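Local atomic coordinates of PUA domain-containing protein (PDB entry 1Q7H), a protein that is of unknown precise function but carries a PUA domain and may bind RNA, possibly in translation initiation. Residues Ala53-Pro58 with Val119-Met124; Ile107-Ser112 with Ala138-Phe143. All blocks are in the same frame, centred on the assembly; numbering follows the deposited sequence.

Contact 1 (Ala53-Pro58 with Val119-Met124); sequences AGDLIP and VGMAEM
The backbones come closest where the CA of Ile57 lies 7.6 Å from the CA of Val119, and the touching parts run 148° apart, roughly antiparallel, with no hydrogen bond between them. They face each other from two separate sheets and meet without backbone pairing, chiefly through side chains, with one proline carbonyl taking part. Val119 is the centre of the contact. Ile57 CG2 sits against both of its methyls, 4.0 Å from Val119 CG1, which is anti to the backbone N (chi1 178°), and 4.1 Å from Val119 CG2, which also meets Pro58. Ile57 in turn presents the methyl branch rather than the longer CG1-CD1 arm, because with chi1 at -61° CG2 lies anti to its own backbone N and points across to the valine. The Pro58 ring adds a slanting contact, CG to Val119 CG2 at 4.2 Å, and the carbonyl of the same proline sits closer still, its O 3.3 Å from Val119 CG2. Toward solvent, the methyl CE of the selenomethionine Met121 comes within 4.3 Å of Asp55 OD2. Ile141 also packs on both Ile57 and Val119, and Met106 touches Pro58 and Val119, extending the apolar packing beyond the two strands. Ala53 N bonds to Asp55 O at 3.1 Å in the tight turn between strands 47-52 and 56-58, the last hairpin of the N-terminal antiparallel sheet. The contact thus belongs to a domain interface, joining the edge strand of the pre-PUA domain to a strand of the PUA sheet.

Contact 2 (Ile107-Ser112 with Ala138-Phe143); sequences IFVKSS and ARIIHF
Ile107 and Ala138 make the tightest touch, CD1 of the isoleucine standing 3.4 Å from the alanine CB, closer than ordinary van der Waals contact between carbons. The arm that reaches across is CG1-CD1: chi1 of 62° sets CG1 between the backbone N and the carbonyl carbon, and a nearly extended chi2 (165°) carries the methyl out to Ala138. The alanine answers with its single CB, pointing toward strand 106-111, and the CA atoms of Ile107 and Ala138 are the nearest pair between the two segments, 8.2 Å apart. Ile140 is the third main contributor. Its CD1 bends over to Val109 CG2 at 4.4 Å, a looser touch made with chi2 at 30°, well off a staggered value. No hydrogen bond links the two segments, since strand 116-122 lies between them in the sheet and pairs with both: Ile107 bonds to Gly120 on one flank, and Arg139 to Met121 on the other. That side chains two strands apart touch at all is consistent with the strongly curled sheet of the PUA pseudo-barrel, with these apolar residues on its inner side. Val73 and Ile101 also pack on Ile107, and Val75 on Val109. Farther along, the strands splay, the CA atoms of Val109 and Ile140 being 8.9 Å apart and those of Ser111 and His142 14.9 Å. A classic beta bulge at Ile141 and His142, both set against the single residue Val119, interrupts strand 136-142 near its end. Beyond the splay, Ser111 OG is hydrogen-bonded to Glu80 OE1 and to Lys113 N.

The centres of contacts 1 and 2 lie 9 Å apart, and strand 116-122 connects them: it faces the N-terminal domain in contact 1 and separates the two strands of contact 2. Gly120 O reaches Ile107 N at 2.7 Å, a probable hydrogen bond, and Met121 O lies 3.3 Å from Ala138 CB. A salt bridge joins Glu123 OE1 to Arg139 NH1 at 2.7 Å. Pro58 adds a direct link between the domains, its CG 3.6 Å from Phe108 CE1. Contact 1 lies between the two sheets, contact 2 within the PUA sheet. The bound zinc ion, about 11 Å from the Ile140 side chain, is not touched by that residue.

Contact 1 (Ala53-Pro58 with Val119-Met124)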
ATOM      1  N   ALA A  53      -1.107   8.788  -7.347  1.00 37.04           N
ATOM      2  CA  ALA A  53      -1.449   9.971  -6.565  1.00 41.21           C
ATOM      3  C   ALA A  53      -0.144  10.459  -5.961  1.00 43.92           C
ATOM      4  O   ALA A  53       0.099  10.303  -4.763  1.00 47.88           O
ATOM      5  CB  ALA A  53      -2.439   9.603  -5.470  1.00 39.48           C
ATOM      6  N   GLY A  54       0.693  11.054  -6.803  1.00 45.12           N
ATOM      7  CA  GLY A  54       1.994  11.510  -6.354  1.00 45.16           C
ATOM      8  C   GLY A  54       2.905  10.371  -6.751  1.00 46.74           C
ATOM      9  O   GLY A  54       3.565  10.416  -7.792  1.00 50.80           O
ATOM     10  N   ASP A  55       2.927   9.332  -5.925  1.00 44.26           N
ATOM     11  CA  ASP A  55       3.719   8.147  -6.220  1.00 41.67           C
ATOM     12  C   ASP A  55       2.720   7.081  -6.651  1.00 34.73           C
ATOM     13  O   ASP A  55       1.511   7.273  -6.513  1.00 30.56           O
ATOM     14  CB  ASP A  55       4.456   7.646  -4.973  1.00 52.67           C
ATOM     15  CG  ASP A  55       5.452   8.650  -4.432  1.00 60.62           C
ATOM     16  OD1 ASP A  55       6.321   9.106  -5.207  1.00 66.61           O
ATOM     17  OD2 ASP A  55       5.370   8.973  -3.225  1.00 63.26           O
ATOM     18  N   LEU A  56       3.217   5.975  -7.188  1.00 24.31           N
ATOM     19  CA  LEU A  56       2.340   4.885  -7.569  1.00 24.44           C
ATOM     20  C   LEU A  56       2.129   4.083  -6.290  1.00 24.44           C
ATOM     21  O   LEU A  56       3.078   3.584  -5.691  1.00 24.19           O
ATOM     22  CB  LEU A  56       2.974   4.014  -8.645  1.00 21.74           C
ATOM     23  CG  LEU A  56       2.931   4.582 -10.057  1.00 27.94           C
ATOM     24  CD1 LEU A  56       3.745   3.702 -10.969  1.00 28.91           C
ATOM     25  CD2 LEU A  56       1.488   4.663 -10.535  1.00 24.76           C
ATOM     26  N   ILE A  57       0.872   3.973  -5.890  1.00 19.15           N
ATOM     27  CA  ILE A  57       0.478   3.286  -4.671  1.00 19.03           C
ATOM     28  C   ILE A  57      -0.365   2.050  -4.960  1.00 18.42           C
ATOM     29  O   ILE A  57      -1.357   2.130  -5.685  1.00 18.03           O
ATOM     30  CB  ILE A  57      -0.370   4.253  -3.799  1.00 24.04           C
ATOM     31  CG1 ILE A  57       0.465   5.484  -3.426  1.00 22.01           C
ATOM     32  CG2 ILE A  57      -0.896   3.551  -2.571  1.00 21.24           C
ATOM     33  CD1 ILE A  57      -0.344   6.576  -2.752  1.00 31.80           C
ATOM     34  N   PRO A  58       0.022   0.881  -4.416  1.00 17.42           N
ATOM     35  CA  PRO A  58      -0.789  -0.323  -4.667  1.00 10.11           C
ATOM     36  C   PRO A  58      -2.036  -0.171  -3.808  1.00 13.06           C
ATOM     37  O   PRO A  58      -1.968   0.423  -2.736  1.00 18.80           O
ATOM     38  CB  PRO A  58       0.104  -1.450  -4.163  1.00 13.44           C
ATOM     39  CG  PRO A  58       0.864  -0.777  -3.014  1.00 12.79           C
ATOM     40  CD  PRO A  58       1.233   0.552  -3.642  1.00 15.39           C
ATOM     41  N   VAL A 119      -1.586   1.225   3.273  1.00 12.89           N
ATOM     42  CA  VAL A 119      -0.289   1.551   2.709  1.00  9.12           C
ATOM     43  C   VAL A 119       0.159   2.763   3.509  1.00 13.43           C
ATOM     44  O   VAL A 119      -0.642   3.648   3.815  1.00 11.95           O
ATOM     45  CB  VAL A 119      -0.360   1.936   1.221  1.00 10.03           C
ATOM     46  CG1 VAL A 119       1.054   2.316   0.712  1.00  8.16           C
ATOM     47  CG2 VAL A 119      -0.905   0.774   0.419  1.00  9.28           C
ATOM     48  N   GLY A 120       1.429   2.793   3.881  1.00 12.41           N
ATOM     49  CA  GLY A 120       1.919   3.919   4.644  1.00 10.86           C
ATOM     50  C   GLY A 120       3.270   4.398   4.160  1.00 19.27           C
ATOM     51  O   GLY A 120       3.861   3.845   3.234  1.00 12.60           O
HETATM   52  N   MSE A 121       3.749   5.451   4.800  1.00 15.69           N
HETATM   53  CA  MSE A 121       5.035   6.031   4.483  1.00 18.35           C
HETATM   54  C   MSE A 121       5.727   6.051   5.846  1.00 19.81           C
HETATM   55  O   MSE A 121       5.230   6.664   6.793  1.00 18.94           O
HETATM   56  CB  MSE A 121       4.838   7.445   3.943  1.00 21.60           C
HETATM   57  CG  MSE A 121       5.730   7.792   2.776  1.00 42.49           C
HETATM   58 SE   MSE A 121       5.399   6.722   1.174  1.00 44.36          SE
HETATM   59  CE  MSE A 121       7.069   7.078   0.269  1.00 42.10           C
ATOM     60  N   ALA A 122       6.846   5.351   5.954  1.00 15.69           N
ATOM     61  CA  ALA A 122       7.573   5.274   7.212  1.00 14.81           C
ATOM     62  C   ALA A 122       8.056   6.628   7.719  1.00 16.59           C
ATOM     63  O   ALA A 122       8.563   7.448   6.958  1.00 15.96           O
ATOM     64  CB  ALA A 122       8.761   4.323   7.063  1.00 11.34           C
ATOM     65  N   GLU A 123       7.915   6.841   9.021  1.00 22.07           N
ATOM     66  CA  GLU A 123       8.354   8.074   9.661  1.00 25.21           C
ATOM     67  C   GLU A 123       9.557   7.793  10.570  1.00 24.65           C
ATOM     68  O   GLU A 123      10.127   8.714  11.148  1.00 21.75           O
ATOM     69  CB  GLU A 123       7.216   8.648  10.504  1.00 28.04           C
ATOM     70  CG  GLU A 123       5.996   9.046   9.708  1.00 41.52           C
ATOM     71  CD  GLU A 123       6.134  10.414   9.095  1.00 38.45           C
ATOM     72  OE1 GLU A 123       5.212  10.842   8.373  1.00 47.73           O
ATOM     73  OE2 GLU A 123       7.166  11.064   9.340  1.00 54.14           O
HETATM   74  N   MSE A 124       9.928   6.518  10.692  1.00 22.53           N
HETATM   75  CA  MSE A 124      11.046   6.085  11.533  1.00 21.98           C
HETATM   76  C   MSE A 124      11.747   4.878  10.907  1.00 24.58           C
HETATM   77  O   MSE A 124      11.146   4.155  10.106  1.00 24.22           O
HETATM   78  CB  MSE A 124      10.541   5.660  12.923  1.00 24.10           C
HETATM   79  CG  MSE A 124       9.916   6.758  13.774  1.00 19.83           C
HETATM   80 SE   MSE A 124       9.072   6.071  15.402  1.00 32.92          SE
HETATM   81  CE  MSE A 124      10.672   5.582  16.386  1.00 22.24           C
TER

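Contact 2 (Ile107-Ser112 with Ala138-Phe143)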
ATOM      1  N   ILE A 107       5.433   1.658   3.121  1.00 17.34           N
ATOM      2  CA  ILE A 107       5.256   0.418   3.864  1.00 12.84           C
ATOM      3  C   ILE A 107       3.864  -0.145   3.641  1.00 14.44           C
ATOM      4  O   ILE A 107       2.918   0.580   3.325  1.00 15.22           O
ATOM      5  CB  ILE A 107       5.489   0.603   5.383  1.00 14.58           C
ATOM      6  CG1 ILE A 107       4.467   1.584   5.964  1.00 11.79           C
ATOM      7  CG2 ILE A 107       6.912   1.075   5.623  1.00  6.69           C
ATOM      8  CD1 ILE A 107       4.381   1.557   7.468  1.00 15.85           C
ATOM      9  N   PHE A 108       3.750  -1.453   3.822  1.00 12.21           N
ATOM     10  CA  PHE A 108       2.501  -2.155   3.612  1.00 14.54           C
ATOM     11  C   PHE A 108       2.105  -2.782   4.931  1.00 14.29           C
ATOM     12  O   PHE A 108       2.771  -3.684   5.428  1.00 15.28           O
ATOM     13  CB  PHE A 108       2.729  -3.178   2.503  1.00  9.97           C
ATOM     14  CG  PHE A 108       3.383  -2.574   1.297  1.00 15.74           C
ATOM     15  CD1 PHE A 108       2.744  -1.561   0.593  1.00 11.19           C
ATOM     16  CD2 PHE A 108       4.670  -2.937   0.924  1.00 10.69           C
ATOM     17  CE1 PHE A 108       3.380  -0.907  -0.468  1.00 15.40           C
ATOM     18  CE2 PHE A 108       5.319  -2.295  -0.130  1.00 15.41           C
ATOM     19  CZ  PHE A 108       4.674  -1.276  -0.831  1.00 18.85           C
ATOM     20  N   VAL A 109       1.013  -2.269   5.485  1.00 14.12           N
ATOM     21  CA  VAL A 109       0.505  -2.673   6.780  1.00 13.35           C
ATOM     22  C   VAL A 109      -0.440  -3.852   6.747  1.00 16.87           C
ATOM     23  O   VAL A 109      -1.420  -3.848   6.012  1.00 18.71           O
ATOM     24  CB  VAL A 109      -0.237  -1.492   7.449  1.00 14.89           C
ATOM     25  CG1 VAL A 109      -0.635  -1.865   8.871  1.00 11.37           C
ATOM     26  CG2 VAL A 109       0.642  -0.247   7.417  1.00 10.89           C
ATOM     27  N   LYS A 110      -0.156  -4.856   7.567  1.00 15.50           N
ATOM     28  CA  LYS A 110      -1.015  -6.025   7.618  1.00 18.07           C
ATOM     29  C   LYS A 110      -1.480  -6.351   9.028  1.00 16.02           C
ATOM     30  O   LYS A 110      -0.830  -6.015  10.018  1.00 12.04           O
ATOM     31  CB  LYS A 110      -0.301  -7.248   7.043  1.00 17.30           C
ATOM     32  CG  LYS A 110       0.999  -7.568   7.732  1.00 18.35           C
ATOM     33  CD  LYS A 110       1.566  -8.904   7.264  1.00 30.45           C
ATOM     34  CE  LYS A 110       0.920 -10.063   7.986  1.00 30.47           C
ATOM     35  NZ  LYS A 110       1.584 -11.359   7.681  1.00 31.88           N
ATOM     36  N   SER A 111      -2.632  -7.000   9.091  1.00 12.32           N
ATOM     37  CA  SER A 111      -3.211  -7.441  10.345  1.00 13.57           C
ATOM     38  C   SER A 111      -2.428  -8.675  10.778  1.00 15.04           C
ATOM     39  O   SER A 111      -1.838  -9.363   9.950  1.00 15.28           O
ATOM     40  CB  SER A 111      -4.678  -7.838  10.117  1.00  9.79           C
ATOM     41  OG  SER A 111      -5.116  -8.760  11.101  1.00 17.60           O
ATOM     42  N   SER A 112      -2.443  -8.978  12.069  1.00 24.42           N
ATOM     43  CA  SER A 112      -1.763 -10.172  12.558  1.00 24.77           C
ATOM     44  C   SER A 112      -2.460 -11.412  11.970  1.00 25.65           C
ATOM     45  O   SER A 112      -1.920 -12.524  12.018  1.00 21.28           O
ATOM     46  CB  SER A 112      -1.807 -10.217  14.087  1.00 28.45           C
ATOM     47  OG  SER A 112      -3.143 -10.360  14.541  1.00 42.37           O
ATOM     48  N   ALA A 138       4.606   5.570  11.234  1.00 19.49           N
ATOM     49  CA  ALA A 138       4.247   5.864   9.849  1.00 16.35           C
ATOM     50  C   ALA A 138       2.964   6.650   9.721  1.00 16.80           C
ATOM     51  O   ALA A 138       2.143   6.677  10.637  1.00 19.49           O
ATOM     52  CB  ALA A 138       4.099   4.560   9.075  1.00 11.88           C
ATOM     53  N   ARG A 139       2.803   7.312   8.583  1.00 16.63           N
ATOM     54  CA  ARG A 139       1.563   8.014   8.311  1.00 21.99           C
ATOM     55  C   ARG A 139       0.894   7.125   7.267  1.00 19.44           C
ATOM     56  O   ARG A 139       1.578   6.579   6.400  1.00 19.71           O
ATOM     57  CB  ARG A 139       1.817   9.411   7.744  1.00 22.35           C
ATOM     58  CG  ARG A 139       2.511   9.466   6.394  1.00 31.31           C
ATOM     59  CD  ARG A 139       2.527  10.910   5.858  1.00 30.03           C
ATOM     60  NE  ARG A 139       3.312  11.042   4.628  1.00 26.80           N
ATOM     61  CZ  ARG A 139       4.641  10.997   4.582  1.00 37.26           C
ATOM     62  NH1 ARG A 139       5.344  10.833   5.698  1.00 36.37           N
ATOM     63  NH2 ARG A 139       5.272  11.086   3.416  1.00 42.65           N
ATOM     64  N   ILE A 140      -0.420   6.943   7.363  1.00 21.92           N
ATOM     65  CA  ILE A 140      -1.141   6.104   6.396  1.00 22.14           C
ATOM     66  C   ILE A 140      -1.592   6.924   5.188  1.00 19.15           C
ATOM     67  O   ILE A 140      -2.248   7.955   5.344  1.00 17.21           O
ATOM     68  CB  ILE A 140      -2.373   5.418   7.048  1.00 20.59           C
ATOM     69  CG1 ILE A 140      -1.989   4.059   7.645  1.00 21.17           C
ATOM     70  CG2 ILE A 140      -3.429   5.129   5.991  1.00 18.96           C
ATOM     71  CD1 ILE A 140      -0.596   3.943   8.123  1.00 16.26           C
ATOM     72  N   ILE A 141      -1.246   6.464   3.989  1.00 15.47           N
ATOM     73  CA  ILE A 141      -1.607   7.185   2.771  1.00 16.18           C
ATOM     74  C   ILE A 141      -2.725   6.527   1.959  1.00 18.72           C
ATOM     75  O   ILE A 141      -3.247   7.120   1.010  1.00 20.11           O
ATOM     76  CB  ILE A 141      -0.383   7.404   1.856  1.00 15.93           C
ATOM     77  CG1 ILE A 141       0.211   6.059   1.436  1.00 21.71           C
ATOM     78  CG2 ILE A 141       0.666   8.246   2.581  1.00 14.32           C
ATOM     79  CD1 ILE A 141       1.377   6.198   0.476  1.00 26.35           C
ATOM     80  N   HIS A 142      -3.080   5.299   2.315  1.00 17.50           N
ATOM     81  CA  HIS A 142      -4.173   4.609   1.642  1.00 13.20           C
ATOM     82  C   HIS A 142      -4.750   3.553   2.558  1.00 17.84           C
ATOM     83  O   HIS A 142      -4.016   2.781   3.176  1.00 17.21           O
ATOM     84  CB  HIS A 142      -3.736   3.941   0.333  1.00 13.21           C
ATOM     85  CG  HIS A 142      -4.821   3.115  -0.293  1.00 13.86           C
ATOM     86  ND1 HIS A 142      -4.639   1.800  -0.668  1.00 18.49           N
ATOM     87  CD2 HIS A 142      -6.127   3.389  -0.518  1.00 12.16           C
ATOM     88  CE1 HIS A 142      -5.787   1.299  -1.088  1.00 11.87           C
ATOM     89  NE2 HIS A 142      -6.708   2.243  -1.005  1.00 18.43           N
ATOM     90  N   PHE A 143      -6.074   3.518   2.637  1.00 13.72           N
ATOM     91  CA  PHE A 143      -6.758   2.558   3.485  1.00 13.75           C
ATOM     92  C   PHE A 143      -8.120   2.286   2.871  1.00 16.50           C
ATOM     93  O   PHE A 143      -8.569   3.034   2.006  1.00 18.28           O
ATOM     94  CB  PHE A 143      -6.880   3.116   4.910  1.00 15.95           C
ATOM     95  CG  PHE A 143      -7.567   4.448   4.986  1.00 13.95           C
ATOM     96  CD1 PHE A 143      -8.926   4.532   5.277  1.00 17.46           C
ATOM     97  CD2 PHE A 143      -6.861   5.620   4.748  1.00 16.52           C
ATOM     98  CE1 PHE A 143      -9.570   5.766   5.330  1.00 15.21           C
ATOM     99  CE2 PHE A 143      -7.504   6.865   4.798  1.00 16.18           C
ATOM    100  CZ  PHE A 143      -8.860   6.931   5.089  1.00 13.34           C
TER